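Local coordinates for protein putative C39-like peptidase (PDB 3ERV) that is of unconfirmed function but is probably a papain-like cysteine peptidase of the C39 type that hydrolyses peptide bonds, at residues Q60-T65 with I221-R226; V78-D83 with S101-G106; P111-A116 with N122-L127; D159-W164 with W213-S218; E188-R193 with E207-A212. All blocks are in the same frame, centred on the assembly; numbering follows the deposited sequence.

Interaction 1. Residues Q60-T65 with I221-R226; sequences QYAGIT and ISYVKR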
# COMPACT_ATOMS: atom_id res chain seq x y z
N GLN A 60 -9.57 -5.82 8.31
CA GLN A 60 -10.71 -5.52 9.18
C GLN A 60 -12.03 -5.41 8.42
O GLN A 60 -13.03 -6.04 8.81
CB GLN A 60 -10.48 -4.23 9.99
CG GLN A 60 -9.44 -4.44 11.03
CD GLN A 60 -9.13 -3.19 11.82
OE1 GLN A 60 -9.81 -2.15 11.67
NE2 GLN A 60 -8.10 -3.28 12.68
N TYR A 61 -12.06 -4.59 7.37
CA TYR A 61 -13.29 -4.45 6.57
C TYR A 61 -13.71 -5.78 5.95
O TYR A 61 -14.88 -6.06 5.80
CB TYR A 61 -13.07 -3.48 5.43
CG TYR A 61 -14.32 -2.95 4.79
CD1 TYR A 61 -15.25 -2.22 5.54
CD2 TYR A 61 -14.56 -3.14 3.43
CE1 TYR A 61 -16.37 -1.66 4.92
CE2 TYR A 61 -15.69 -2.63 2.80
CZ TYR A 61 -16.58 -1.88 3.55
OH TYR A 61 -17.67 -1.36 2.94
N ALA A 62 -12.73 -6.59 5.56
CA ALA A 62 -13.03 -7.93 5.05
C ALA A 62 -13.53 -8.90 6.14
O ALA A 62 -13.90 -10.03 5.82
CB ALA A 62 -11.81 -8.50 4.34
N GLY A 63 -13.55 -8.49 7.42
CA GLY A 63 -14.06 -9.37 8.45
C GLY A 63 -13.01 -10.01 9.35
O GLY A 63 -13.35 -10.80 10.23
N ILE A 64 -11.73 -9.67 9.16
CA ILE A 64 -10.68 -10.30 9.97
C ILE A 64 -10.39 -9.46 11.22
O ILE A 64 -10.26 -8.23 11.12
CB ILE A 64 -9.35 -10.45 9.16
CG1 ILE A 64 -9.62 -11.14 7.80
CG2 ILE A 64 -8.24 -11.14 10.04
CD1 ILE A 64 -10.17 -12.57 7.93
N THR A 65 -10.30 -10.11 12.39
CA THR A 65 -9.80 -9.44 13.58
C THR A 65 -8.26 -9.36 13.50
O THR A 65 -7.57 -10.37 13.55
CB THR A 65 -10.19 -10.22 14.87
OG1 THR A 65 -11.61 -10.28 14.95
CG2 THR A 65 -9.60 -9.54 16.20
N ILE A 221 -3.26 -4.39 -3.93
CA ILE A 221 -3.73 -5.62 -3.29
C ILE A 221 -5.21 -5.43 -2.90
O ILE A 221 -5.59 -4.39 -2.37
CB ILE A 221 -2.95 -5.95 -1.99
CG1 ILE A 221 -1.44 -6.15 -2.23
CG2 ILE A 221 -3.58 -7.13 -1.22
CD1 ILE A 221 -1.17 -7.12 -3.28
N SER A 222 -6.02 -6.45 -3.12
CA SER A 222 -7.39 -6.39 -2.61
C SER A 222 -7.84 -7.79 -2.21
O SER A 222 -7.01 -8.66 -1.90
CB SER A 222 -8.34 -5.76 -3.65
OG SER A 222 -9.64 -5.55 -3.09
N TYR A 223 -9.15 -8.01 -2.19
CA TYR A 223 -9.66 -9.35 -1.99
C TYR A 223 -11.00 -9.45 -2.74
O TYR A 223 -11.56 -8.44 -3.20
CB TYR A 223 -9.83 -9.65 -0.48
CG TYR A 223 -10.83 -8.70 0.18
CD1 TYR A 223 -12.17 -9.07 0.38
CD2 TYR A 223 -10.46 -7.39 0.53
CE1 TYR A 223 -13.09 -8.18 0.95
CE2 TYR A 223 -11.36 -6.49 1.10
CZ TYR A 223 -12.67 -6.88 1.31
OH TYR A 223 -13.58 -5.97 1.89
N VAL A 224 -11.53 -10.67 -2.85
CA VAL A 224 -12.84 -10.83 -3.47
C VAL A 224 -13.89 -11.36 -2.46
O VAL A 224 -13.56 -12.05 -1.48
CB VAL A 224 -12.75 -11.72 -4.75
CG1 VAL A 224 -11.91 -11.00 -5.81
CG2 VAL A 224 -12.15 -13.08 -4.42
N LYS A 225 -15.15 -11.02 -2.70
CA LYS A 225 -16.26 -11.43 -1.81
C LYS A 225 -16.31 -12.92 -1.47
O LYS A 225 -16.49 -13.29 -0.30
CB LYS A 225 -17.59 -11.03 -2.41
CG LYS A 225 -18.18 -9.80 -1.81
CD LYS A 225 -19.53 -9.52 -2.46
CE LYS A 225 -20.04 -8.12 -2.12
NZ LYS A 225 -19.09 -7.02 -2.50
N ARG A 226 -16.16 -13.77 -2.48
CA ARG A 226 -16.32 -15.22 -2.27
C ARG A 226 -15.08 -16.04 -2.58
O ARG A 226 -14.34 -15.71 -3.49
CB ARG A 226 -17.48 -15.74 -3.11

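Interaction 2. Residues V78-D83 with S101-G106; sequences VDFMND and SESGYG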
# COMPACT_ATOMS: atom_id res chain seq x y z
N VAL A 78 13.57 -7.88 5.28
CA VAL A 78 14.96 -8.01 4.82
C VAL A 78 15.83 -6.92 5.41
O VAL A 78 15.38 -5.83 5.73
CB VAL A 78 15.06 -8.03 3.28
CG1 VAL A 78 14.32 -9.21 2.70
CG2 VAL A 78 14.53 -6.71 2.65
N ASP A 79 17.11 -7.21 5.58
CA ASP A 79 18.02 -6.20 6.10
C ASP A 79 18.10 -5.00 5.16
O ASP A 79 18.04 -5.18 3.95
CB ASP A 79 19.40 -6.79 6.28
CG ASP A 79 19.49 -7.64 7.49
OD1 ASP A 79 18.52 -7.64 8.28
OD2 ASP A 79 20.53 -8.31 7.66
N PHE A 80 18.23 -3.81 5.73
CA PHE A 80 18.45 -2.58 4.96
C PHE A 80 19.72 -2.67 4.05
O PHE A 80 19.69 -2.33 2.87
CB PHE A 80 18.61 -1.37 5.88
CG PHE A 80 18.57 -0.06 5.15
CD1 PHE A 80 17.36 0.48 4.73
CD2 PHE A 80 19.76 0.62 4.84
CE1 PHE A 80 17.34 1.69 4.04
CE2 PHE A 80 19.74 1.82 4.14
CZ PHE A 80 18.53 2.37 3.75
N MET A 81 20.80 -3.16 4.64
CA MET A 81 22.06 -3.34 3.94
C MET A 81 22.76 -4.53 4.57
O MET A 81 22.83 -4.63 5.80
CB MET A 81 22.95 -2.10 4.13
CG MET A 81 24.42 -2.31 3.56
SD MET A 81 24.54 -1.58 1.94
CE MET A 81 24.50 0.06 2.44
N ASN A 82 23.28 -5.43 3.75
CA ASN A 82 24.01 -6.59 4.25
C ASN A 82 25.06 -7.04 3.23
O ASN A 82 24.72 -7.28 2.07
CB ASN A 82 23.05 -7.75 4.49
CG ASN A 82 23.74 -8.95 5.07
OD1 ASN A 82 24.31 -8.88 6.17
ND2 ASN A 82 23.72 -10.05 4.35
N ASP A 83 26.34 -7.12 3.65
CA ASP A 83 27.40 -7.60 2.72
C ASP A 83 27.50 -6.63 1.53
O ASP A 83 27.73 -7.04 0.40
CB ASP A 83 27.00 -9.00 2.23
CG ASP A 83 28.18 -9.86 1.82
OD1 ASP A 83 29.25 -9.74 2.46
OD2 ASP A 83 28.03 -10.67 0.85
N SER A 101 14.58 6.24 13.77
CA SER A 101 15.96 6.32 14.27
C SER A 101 16.84 5.23 13.69
O SER A 101 18.04 5.23 13.94
CB SER A 101 15.99 6.27 15.80
OG SER A 101 15.71 4.95 16.28
N GLU A 102 16.29 4.29 12.92
CA GLU A 102 17.11 3.29 12.21
C GLU A 102 16.73 3.39 10.77
O GLU A 102 15.65 3.88 10.48
CB GLU A 102 16.81 1.89 12.72
CG GLU A 102 17.13 1.75 14.18
CD GLU A 102 18.63 1.74 14.41
OE1 GLU A 102 19.35 1.31 13.48
OE2 GLU A 102 19.10 2.14 15.51
N SER A 103 17.61 2.94 9.88
CA SER A 103 17.31 2.93 8.43
C SER A 103 16.15 2.01 8.08
O SER A 103 16.04 0.93 8.65
CB SER A 103 18.52 2.43 7.64
OG SER A 103 19.63 3.22 7.96
N GLY A 104 15.36 2.41 7.08
CA GLY A 104 14.30 1.55 6.56
C GLY A 104 13.65 2.18 5.36
O GLY A 104 13.84 3.38 5.07
N TYR A 105 12.86 1.40 4.63
CA TYR A 105 12.20 1.94 3.49
C TYR A 105 10.69 1.58 3.50
O TYR A 105 9.85 2.39 3.94
CB TYR A 105 12.92 1.45 2.21
CG TYR A 105 12.20 1.85 0.93
CD1 TYR A 105 11.99 3.21 0.63
CD2 TYR A 105 11.74 0.89 0.02
CE1 TYR A 105 11.33 3.59 -0.53
CE2 TYR A 105 11.07 1.27 -1.14
CZ TYR A 105 10.89 2.66 -1.41
OH TYR A 105 10.27 3.10 -2.55
N GLY A 106 10.34 0.36 3.08
CA GLY A 106 8.92 -0.04 2.96
C GLY A 106 8.93 -1.42 2.34
O GLY A 106 9.97 -2.10 2.33

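Interaction 3. Residues P111-A116 with N122-L127; sequences PLFQLA and NKAVDL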
# COMPACT_ATOMS: atom_id res chain seq x y z
N PRO A 111 5.42 -9.38 -1.04
CA PRO A 111 5.45 -9.74 0.39
C PRO A 111 4.17 -9.24 1.05
O PRO A 111 3.60 -9.88 1.92
CB PRO A 111 6.69 -8.95 0.91
CG PRO A 111 7.53 -8.67 -0.37
CD PRO A 111 6.48 -8.44 -1.42
N LEU A 112 3.72 -8.06 0.63
CA LEU A 112 2.52 -7.55 1.23
C LEU A 112 1.32 -8.47 0.91
O LEU A 112 0.48 -8.72 1.78
CB LEU A 112 2.28 -6.11 0.80
CG LEU A 112 1.28 -5.30 1.63
CD1 LEU A 112 1.58 -5.30 3.16
CD2 LEU A 112 1.23 -3.83 1.07
N PHE A 113 1.25 -8.95 -0.34
CA PHE A 113 0.26 -9.94 -0.75
C PHE A 113 0.36 -11.27 0.03
O PHE A 113 -0.65 -11.85 0.45
CB PHE A 113 0.36 -10.22 -2.26
CG PHE A 113 -0.61 -11.28 -2.76
CD1 PHE A 113 -1.99 -11.07 -2.70
CD2 PHE A 113 -0.14 -12.49 -3.26
CE1 PHE A 113 -2.89 -12.00 -3.17
CE2 PHE A 113 -1.05 -13.46 -3.73
CZ PHE A 113 -2.44 -13.21 -3.67
N GLN A 114 1.57 -11.76 0.24
CA GLN A 114 1.71 -12.96 1.02
C GLN A 114 1.12 -12.79 2.41
O GLN A 114 0.53 -13.73 2.95
CB GLN A 114 3.19 -13.39 1.13
CG GLN A 114 3.74 -13.93 -0.13
CD GLN A 114 2.82 -15.00 -0.76
OE1 GLN A 114 2.42 -14.88 -1.92
NE2 GLN A 114 2.47 -16.04 0.02
N LEU A 115 1.27 -11.60 2.99
CA LEU A 115 0.77 -11.40 4.33
C LEU A 115 -0.75 -11.42 4.26
O LEU A 115 -1.40 -11.96 5.15
CB LEU A 115 1.28 -10.08 4.95
CG LEU A 115 0.88 -9.72 6.40
CD1 LEU A 115 1.05 -10.91 7.37
CD2 LEU A 115 1.70 -8.54 6.90
N ALA A 116 -1.31 -10.80 3.22
CA ALA A 116 -2.77 -10.74 3.08
C ALA A 116 -3.36 -12.16 2.99
O ALA A 116 -4.44 -12.45 3.55
CB ALA A 116 -3.20 -9.92 1.82
N ASN A 122 -8.13 -17.72 0.61
CA ASN A 122 -8.93 -17.97 -0.57
C ASN A 122 -9.59 -16.75 -1.21
O ASN A 122 -10.26 -16.89 -2.24
CB ASN A 122 -9.97 -19.02 -0.19
CG ASN A 122 -9.29 -20.28 0.32
OD1 ASN A 122 -8.38 -20.79 -0.35
ND2 ASN A 122 -9.64 -20.72 1.54
N LYS A 123 -9.40 -15.56 -0.62
CA LYS A 123 -10.00 -14.31 -1.16
C LYS A 123 -9.02 -13.21 -1.56
O LYS A 123 -9.33 -12.33 -2.35
CB LYS A 123 -10.99 -13.73 -0.16
CG LYS A 123 -12.08 -14.68 0.23
CD LYS A 123 -13.09 -14.00 1.11
CE LYS A 123 -14.08 -15.01 1.67
NZ LYS A 123 -15.24 -14.38 2.35
N ALA A 124 -7.84 -13.21 -0.96
CA ALA A 124 -6.88 -12.14 -1.23
C ALA A 124 -6.45 -12.22 -2.72
O ALA A 124 -6.27 -13.33 -3.27
CB ALA A 124 -5.70 -12.24 -0.29
N VAL A 125 -6.33 -11.06 -3.38
CA VAL A 125 -5.90 -11.00 -4.77
C VAL A 125 -4.86 -9.88 -4.96
O VAL A 125 -4.92 -8.83 -4.30
CB VAL A 125 -7.10 -10.72 -5.75
CG1 VAL A 125 -8.07 -11.88 -5.75
CG2 VAL A 125 -7.84 -9.44 -5.33
N ASP A 126 -3.88 -10.14 -5.82
CA ASP A 126 -2.88 -9.14 -6.17
C ASP A 126 -3.28 -8.53 -7.52
O ASP A 126 -3.26 -9.21 -8.56
CB ASP A 126 -1.52 -9.79 -6.29
CG ASP A 126 -0.39 -8.77 -6.39
OD1 ASP A 126 -0.62 -7.62 -6.85
OD2 ASP A 126 0.71 -9.11 -5.95
N LEU A 127 -3.67 -7.26 -7.51
CA LEU A 127 -4.11 -6.66 -8.74
C LEU A 127 -2.97 -5.87 -9.36
O LEU A 127 -3.22 -5.00 -10.17
CB LEU A 127 -5.30 -5.72 -8.49
CG LEU A 127 -6.51 -6.39 -7.82
CD1 LEU A 127 -7.62 -5.38 -7.42
CD2 LEU A 127 -7.04 -7.42 -8.78

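Interaction 4. Residues D159-W164 with W213-S218; sequences DEFTTW and WVQMGS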
# COMPACT_ATOMS: atom_id res chain seq x y z
N ASP A 159 14.25 12.63 -11.20
CA ASP A 159 15.43 12.81 -10.36
C ASP A 159 15.14 12.59 -8.88
O ASP A 159 16.08 12.47 -8.08
CB ASP A 159 16.09 14.18 -10.59
CG ASP A 159 15.13 15.35 -10.40
OD1 ASP A 159 14.01 15.15 -9.86
OD2 ASP A 159 15.52 16.49 -10.79
N GLU A 160 13.85 12.55 -8.53
CA GLU A 160 13.38 12.10 -7.21
C GLU A 160 13.67 10.61 -6.89
O GLU A 160 13.73 10.23 -5.74
CB GLU A 160 11.89 12.36 -7.05
CG GLU A 160 11.45 13.79 -7.22
CD GLU A 160 11.10 14.40 -5.90
OE1 GLU A 160 11.22 13.69 -4.88
OE2 GLU A 160 10.73 15.59 -5.85
N PHE A 161 13.86 9.76 -7.91
CA PHE A 161 14.14 8.32 -7.66
C PHE A 161 15.61 7.98 -7.50
O PHE A 161 16.47 8.70 -8.01
CB PHE A 161 13.52 7.46 -8.76
CG PHE A 161 12.05 7.53 -8.78
CD1 PHE A 161 11.41 8.59 -9.39
CD2 PHE A 161 11.28 6.56 -8.13
CE1 PHE A 161 10.04 8.67 -9.38
CE2 PHE A 161 9.91 6.63 -8.12
CZ PHE A 161 9.29 7.69 -8.74
N THR A 162 15.88 6.91 -6.75
CA THR A 162 17.20 6.27 -6.76
C THR A 162 17.03 4.85 -7.32
O THR A 162 15.93 4.28 -7.32
CB THR A 162 17.78 6.06 -5.35
OG1 THR A 162 17.55 7.21 -4.54
CG2 THR A 162 19.28 5.74 -5.42
N THR A 163 18.13 4.28 -7.78
CA THR A 163 18.14 2.88 -8.11
C THR A 163 19.02 2.18 -7.09
O THR A 163 20.14 2.59 -6.82
CB THR A 163 18.63 2.64 -9.55
OG1 THR A 163 18.01 3.59 -10.41
CG2 THR A 163 18.24 1.25 -10.03
N TRP A 164 18.48 1.13 -6.47
CA TRP A 164 19.24 0.33 -5.55
C TRP A 164 19.58 -0.93 -6.27
O TRP A 164 18.76 -1.48 -7.01
CB TRP A 164 18.37 -0.06 -4.35
CG TRP A 164 18.19 1.02 -3.33
CD1 TRP A 164 18.63 2.31 -3.40
CD2 TRP A 164 17.46 0.90 -2.11
NE1 TRP A 164 18.23 3.00 -2.28
CE2 TRP A 164 17.51 2.16 -1.47
CE3 TRP A 164 16.76 -0.15 -1.49
CZ2 TRP A 164 16.92 2.39 -0.22
CZ3 TRP A 164 16.16 0.09 -0.26
CH2 TRP A 164 16.23 1.35 0.36
N TRP A 213 0.33 6.44 -9.21
CA TRP A 213 0.12 4.98 -8.95
C TRP A 213 0.81 4.14 -10.02
O TRP A 213 1.56 3.20 -9.71
CB TRP A 213 -1.38 4.63 -8.90
CG TRP A 213 -1.62 3.16 -8.73
CD1 TRP A 213 -1.26 2.38 -7.65
CD2 TRP A 213 -2.24 2.27 -9.67
NE1 TRP A 213 -1.65 1.06 -7.87
CE2 TRP A 213 -2.23 0.97 -9.10
CE3 TRP A 213 -2.79 2.45 -10.95
CZ2 TRP A 213 -2.76 -0.13 -9.77
CZ3 TRP A 213 -3.31 1.35 -11.62
CH2 TRP A 213 -3.31 0.08 -11.02
N VAL A 214 0.54 4.48 -11.28
CA VAL A 214 1.18 3.79 -12.42
C VAL A 214 2.72 3.93 -12.37
O VAL A 214 3.47 2.97 -12.59
CB VAL A 214 0.62 4.30 -13.78
CG1 VAL A 214 1.54 3.85 -14.91
CG2 VAL A 214 -0.80 3.79 -14.00
N GLN A 215 3.17 5.14 -12.06
CA GLN A 215 4.60 5.43 -11.89
C GLN A 215 5.29 4.59 -10.82
O GLN A 215 6.44 4.20 -11.03
CB GLN A 215 4.84 6.91 -11.57
CG GLN A 215 6.31 7.21 -11.43
CD GLN A 215 6.58 8.69 -11.31
OE1 GLN A 215 6.08 9.37 -10.42
NE2 GLN A 215 7.37 9.19 -12.21
N MET A 216 4.62 4.31 -9.70
CA MET A 216 5.18 3.39 -8.70
C MET A 216 5.01 1.91 -9.00
O MET A 216 5.34 1.08 -8.17
CB MET A 216 4.64 3.69 -7.29
CG MET A 216 5.17 4.99 -6.68
SD MET A 216 6.96 5.02 -6.40
CE MET A 216 7.20 3.65 -5.24
N GLY A 217 4.49 1.55 -10.18
CA GLY A 217 4.53 0.16 -10.58
C GLY A 217 3.14 -0.45 -10.67
O GLY A 217 3.00 -1.67 -10.77
N SER A 218 2.11 0.38 -10.60
CA SER A 218 0.73 -0.11 -10.58
C SER A 218 0.47 -1.19 -9.49
O SER A 218 -0.25 -2.16 -9.73
CB SER A 218 0.37 -0.67 -11.97
OG SER A 218 0.14 0.39 -12.88

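Interaction 5. Residues E188-R193 with E207-A212; sequences ESVYIR and EKFEQA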
# COMPACT_ATOMS: atom_id res chain seq x y z
N GLU A 188 -13.89 13.68 -10.71
CA GLU A 188 -12.74 14.51 -10.51
C GLU A 188 -11.77 13.98 -9.45
O GLU A 188 -10.59 14.33 -9.47
CB GLU A 188 -13.20 15.91 -10.10
N SER A 189 -12.26 13.16 -8.51
CA SER A 189 -11.43 12.76 -7.34
C SER A 189 -11.31 11.26 -7.09
O SER A 189 -12.09 10.47 -7.59
CB SER A 189 -11.98 13.43 -6.07
OG SER A 189 -11.71 14.82 -6.07
N VAL A 190 -10.31 10.86 -6.31
CA VAL A 190 -10.39 9.58 -5.59
C VAL A 190 -10.44 9.89 -4.11
O VAL A 190 -10.05 10.99 -3.68
CB VAL A 190 -9.22 8.59 -5.86
CG1 VAL A 190 -9.20 8.16 -7.33
CG2 VAL A 190 -7.89 9.16 -5.42
N TYR A 191 -10.94 8.91 -3.35
CA TYR A 191 -11.11 9.04 -1.91
C TYR A 191 -10.28 7.94 -1.23
O TYR A 191 -10.35 6.76 -1.61
CB TYR A 191 -12.60 8.92 -1.57
CG TYR A 191 -13.41 10.04 -2.20
CD1 TYR A 191 -13.65 11.22 -1.49
CD2 TYR A 191 -13.90 9.92 -3.49
CE1 TYR A 191 -14.37 12.26 -2.07
CE2 TYR A 191 -14.62 10.96 -4.09
CZ TYR A 191 -14.86 12.12 -3.37
OH TYR A 191 -15.58 13.16 -3.93
N ILE A 192 -9.47 8.32 -0.24
CA ILE A 192 -8.58 7.35 0.36
C ILE A 192 -8.64 7.35 1.89
O ILE A 192 -9.13 8.30 2.51
CB ILE A 192 -7.12 7.59 -0.08
CG1 ILE A 192 -6.64 8.95 0.45
CG2 ILE A 192 -6.99 7.49 -1.62
CD1 ILE A 192 -5.24 9.30 0.04
N ARG A 193 -8.13 6.26 2.47
CA ARG A 193 -7.67 6.23 3.88
C ARG A 193 -6.14 6.31 3.87
O ARG A 193 -5.46 5.45 3.30
CB ARG A 193 -8.12 4.94 4.59
CG ARG A 193 -9.60 4.84 4.84
CD ARG A 193 -10.06 5.48 6.15
NE ARG A 193 -11.48 5.16 6.27
CZ ARG A 193 -12.48 5.98 5.98
NH1 ARG A 193 -12.22 7.24 5.59
NH2 ARG A 193 -13.74 5.53 6.10
N GLU A 207 -6.69 12.31 -11.65
CA GLU A 207 -5.78 12.01 -12.75
C GLU A 207 -4.34 11.89 -12.30
O GLU A 207 -3.65 10.95 -12.67
CB GLU A 207 -5.91 12.99 -13.94
CG GLU A 207 -5.23 12.44 -15.19
CD GLU A 207 -5.25 13.39 -16.38
OE1 GLU A 207 -6.32 13.53 -17.03
OE2 GLU A 207 -4.19 13.98 -16.69
N LYS A 208 -3.90 12.86 -11.51
CA LYS A 208 -2.55 12.87 -10.95
C LYS A 208 -2.30 11.64 -10.06
O LYS A 208 -1.23 11.01 -10.10
CB LYS A 208 -2.38 14.13 -10.10
CG LYS A 208 -2.34 15.45 -10.90
CD LYS A 208 -0.93 15.78 -11.30
CE LYS A 208 -0.80 16.09 -12.81
NZ LYS A 208 -0.63 14.86 -13.70
N PHE A 209 -3.32 11.31 -9.27
CA PHE A 209 -3.35 10.09 -8.46
C PHE A 209 -3.06 8.85 -9.28
O PHE A 209 -2.19 8.03 -8.93
CB PHE A 209 -4.71 9.93 -7.77
CG PHE A 209 -4.76 8.74 -6.82
CD1 PHE A 209 -4.48 8.90 -5.48
CD2 PHE A 209 -5.05 7.47 -7.30
CE1 PHE A 209 -4.52 7.82 -4.62
CE2 PHE A 209 -5.09 6.39 -6.45
CZ PHE A 209 -4.83 6.56 -5.11
N GLU A 210 -3.76 8.71 -10.40
CA GLU A 210 -3.61 7.51 -11.20
C GLU A 210 -2.22 7.42 -11.80
O GLU A 210 -1.67 6.32 -11.95
CB GLU A 210 -4.66 7.49 -12.32
CG GLU A 210 -6.09 7.62 -11.84
CD GLU A 210 -7.07 7.70 -13.01
OE1 GLU A 210 -6.60 7.96 -14.13
OE2 GLU A 210 -8.30 7.52 -12.82
N GLN A 211 -1.67 8.58 -12.16
CA GLN A 211 -0.37 8.64 -12.84
C GLN A 211 0.76 8.32 -11.86
O GLN A 211 1.71 7.60 -12.19
CB GLN A 211 -0.16 10.02 -13.46
CG GLN A 211 -1.00 10.27 -14.70
CD GLN A 211 -0.93 11.72 -15.16
OE1 GLN A 211 -0.70 12.64 -14.36
NE2 GLN A 211 -1.15 11.93 -16.46
N ALA A 212 0.64 8.88 -10.66
CA ALA A 212 1.53 8.54 -9.54
C ALA A 212 1.53 7.02 -9.26
O ALA A 212 2.59 6.41 -9.10
CB ALA A 212 1.15 9.34 -8.30

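Interaction 1. Residues Q60-T65 with I221-R226
A62 and Y223 meet methyl to ring face: A62 CB sits over one face of the Y223 ring, 3.7 Å from its centroid and 17° off the ring normal, a CH-pi contact. The methyl is displaced toward the hydroxyl-bearing rim, so its nearest ring atom is Y223 CZ, 3.5 Å from A62 CB. The ring lies under the methyl because CG of Y223 falls between its backbone N and carbonyl carbon (chi1 61°), a rotation that swings the phenol from the strand toward the end of the helix. Y61 adds a second contact: the two tyrosines cross at about a right angle, and Y223 OH approaches Y61 CD2 at 3.4 Å, obliquely to the Y61 ring. No hydrogen bond spans the two segments, and the contact is apolar apart from that hydroxyl. Y223 is buried and also packs on Q143 and P144. Beyond A62 the chain turns at G63, whose positive phi accompanies a bond from G63 N to Q60 O of 2.9 Å. The arrangement is a helix C-terminus closed by a Schellman motif, packed on the end of strand 220-223 and joining helix 50-61 to the sheet of what is probably a papain-like fold.

Interaction 2. Residues V78-D83 with S101-G106
F80 lies flat against S103, whose CB stands almost over the centre of the ring, 3.4 Å from the F80 centroid and 9° off the normal. This CH-pi contact is the tight part of the interface: S103 CB is 3.5 Å from F80 CG and still only 3.9 Å from F80 CZ across the ring. A chi1 of -169° carries the F80 ring away from its own backbone N and out to the loop. Alongside, the backbone of G104 comes close to the same ring, G104 N being 3.6 Å from F80 CD1 in an oblique approach that is not a hydrogen bond. The looser side is that of the S103 hydroxyl: OG stays 4.1 Å from F80 CD2, and S103 as a whole is exposed. No hydrogen bond joins the two segments. F80 also touches V94, while Y105 is buried and turns its ring away from F80, toward W164. Backbone bonds of F80 with G87 and of S103 with N96 tie each partner to its surroundings. This is a surface contact in which a phenylalanine at the break in strand 77-82 of the small mixed sheet packs on the loop that leads from strand 93-94 to helix 109-119.

Interaction 3. Residues P111-A116 with N122-L127
The contact belongs to a helix-turn-strand unit, in which helix 109-119 is followed by strand 124-126 running back along it: their local axes are 8.3 Å apart at an angle of 166°. F113 does most of the touching. With CG anti to its backbone N, its ring reaches the strand and lies against the backbone of 124-126, F113 CE1 being 3.4 Å from D126 N and equally near V125 C. D126 CB covers one face as a CH-pi contact, 3.9 Å from the centroid of the F113 ring and 15° off the normal, whereas the carbonyl carbon of A124 lies at the ring edge. The planes of the ring and the D126 carboxylate are 45° apart. That carboxylate is held by T128 through OD1 and by H109 through OD2. One helical turn on, A116 CB meets A124 CB at 4.0 Å. I221 of the neighbouring strand 220-223 packs on F113, A116 and D126, while L112, L115 and A116 of the helix rest on L55 of helix 50-61.

Interaction 4. Residues D159-W164 with W213-S218
F161 meets the C-terminal end of helix 206-215 through its ring rim, in a Met-aromatic contact beside a Schellman-capped helix end. Its segment carries strand 162-166, which pairs with 169-173 in a two-stranded antiparallel sheet. The sulfur of M216 lies at the edge of the F161 ring, near its plane: SD is 3.8 Å from F161 CE2, and 5.1 Å from the centroid at 84° off the normal. F161 CG is placed beside its backbone N, opposite the carbonyl carbon (chi1 -65°), which sends the ring toward the helix end. M216 has a folded side chain, bent at both chi2 and chi3, and this curl brings its sulfur closer to F161 than its initial direction would suggest. Q215, by contrast, is extended, and its amide meets the CZ/CE1 end of the ring with OE1 near the ring plane; Q215 CD lies 3.9 Å from F161 CZ, with amide and ring planes 64° apart. OE1 accepts a hydrogen bond from L156 N, which helps to hold the amide. F161 and M216 both touch T174, in a loop. G217, of positive phi, closes the helix: G217 N bonds V214 O and S218 N bonds W213 O, each at 3.0 Å.

Interaction 5. Residues E188-R193 with E207-A212
V190 and F209 form the centre of a helix-on-sheet contact, in which helix 206-215 packs against strand 189-193 of the antiparallel sheet. V190 CG2 points at one face of the F209 ring in a CH-pi contact, 3.5 Å from its centroid and 16° off the normal. It is shifted toward the CG-CD1 bond, with V190 CG2 3.4 Å from F209 CD1. The two side chains cross at about a right angle. I192, two residues along on the same side of the strand, presents its CG2 obliquely to the ring, 3.9 Å from I192 CG2 to F209 CE1, so the two branched side chains share it. A first torsion of -175° turns the F209 ring off the helix and out to the strand. All three residues are buried, and no hydrogen bond crosses between the segments. Further out, V204 of strand 203-205 touches both V190 and F209, and I147 of strand 145-150 also packs on F209; V190 rests on L182 and I192 on V180, both of strand 177-185. On the helix, next to F209, a single carboxylate oxygen of E210 has two partners: OE2 forms a salt bridge with R206 NE and a hydrogen bond with Y136 OH.

Overall arrangement
Interaction 5 is the buried contact of the set and interaction 2 a surface one, the other three being partly buried. None has a hydrogen bond between its segments; each turns on an aromatic ring, yet the partner differs: methyl groups in interactions 1 and 5, a serine CB in interaction 2, an aspartate CB and strand backbone in interaction 3, a thioether and an amide in interaction 4. Interactions 1, 3 and 5 reach the same large sheet, and 1 and 3 are linked by probable backbone bonds between strands 220-223 and 124-126. Interactions 4 and 5 use adjoining parts of helix 206-215, interaction 4 its C-terminal end. Interaction 2 touches interaction 4 chiefly through W164, which packs on F80 and Y105, and also where Y105 meets M216.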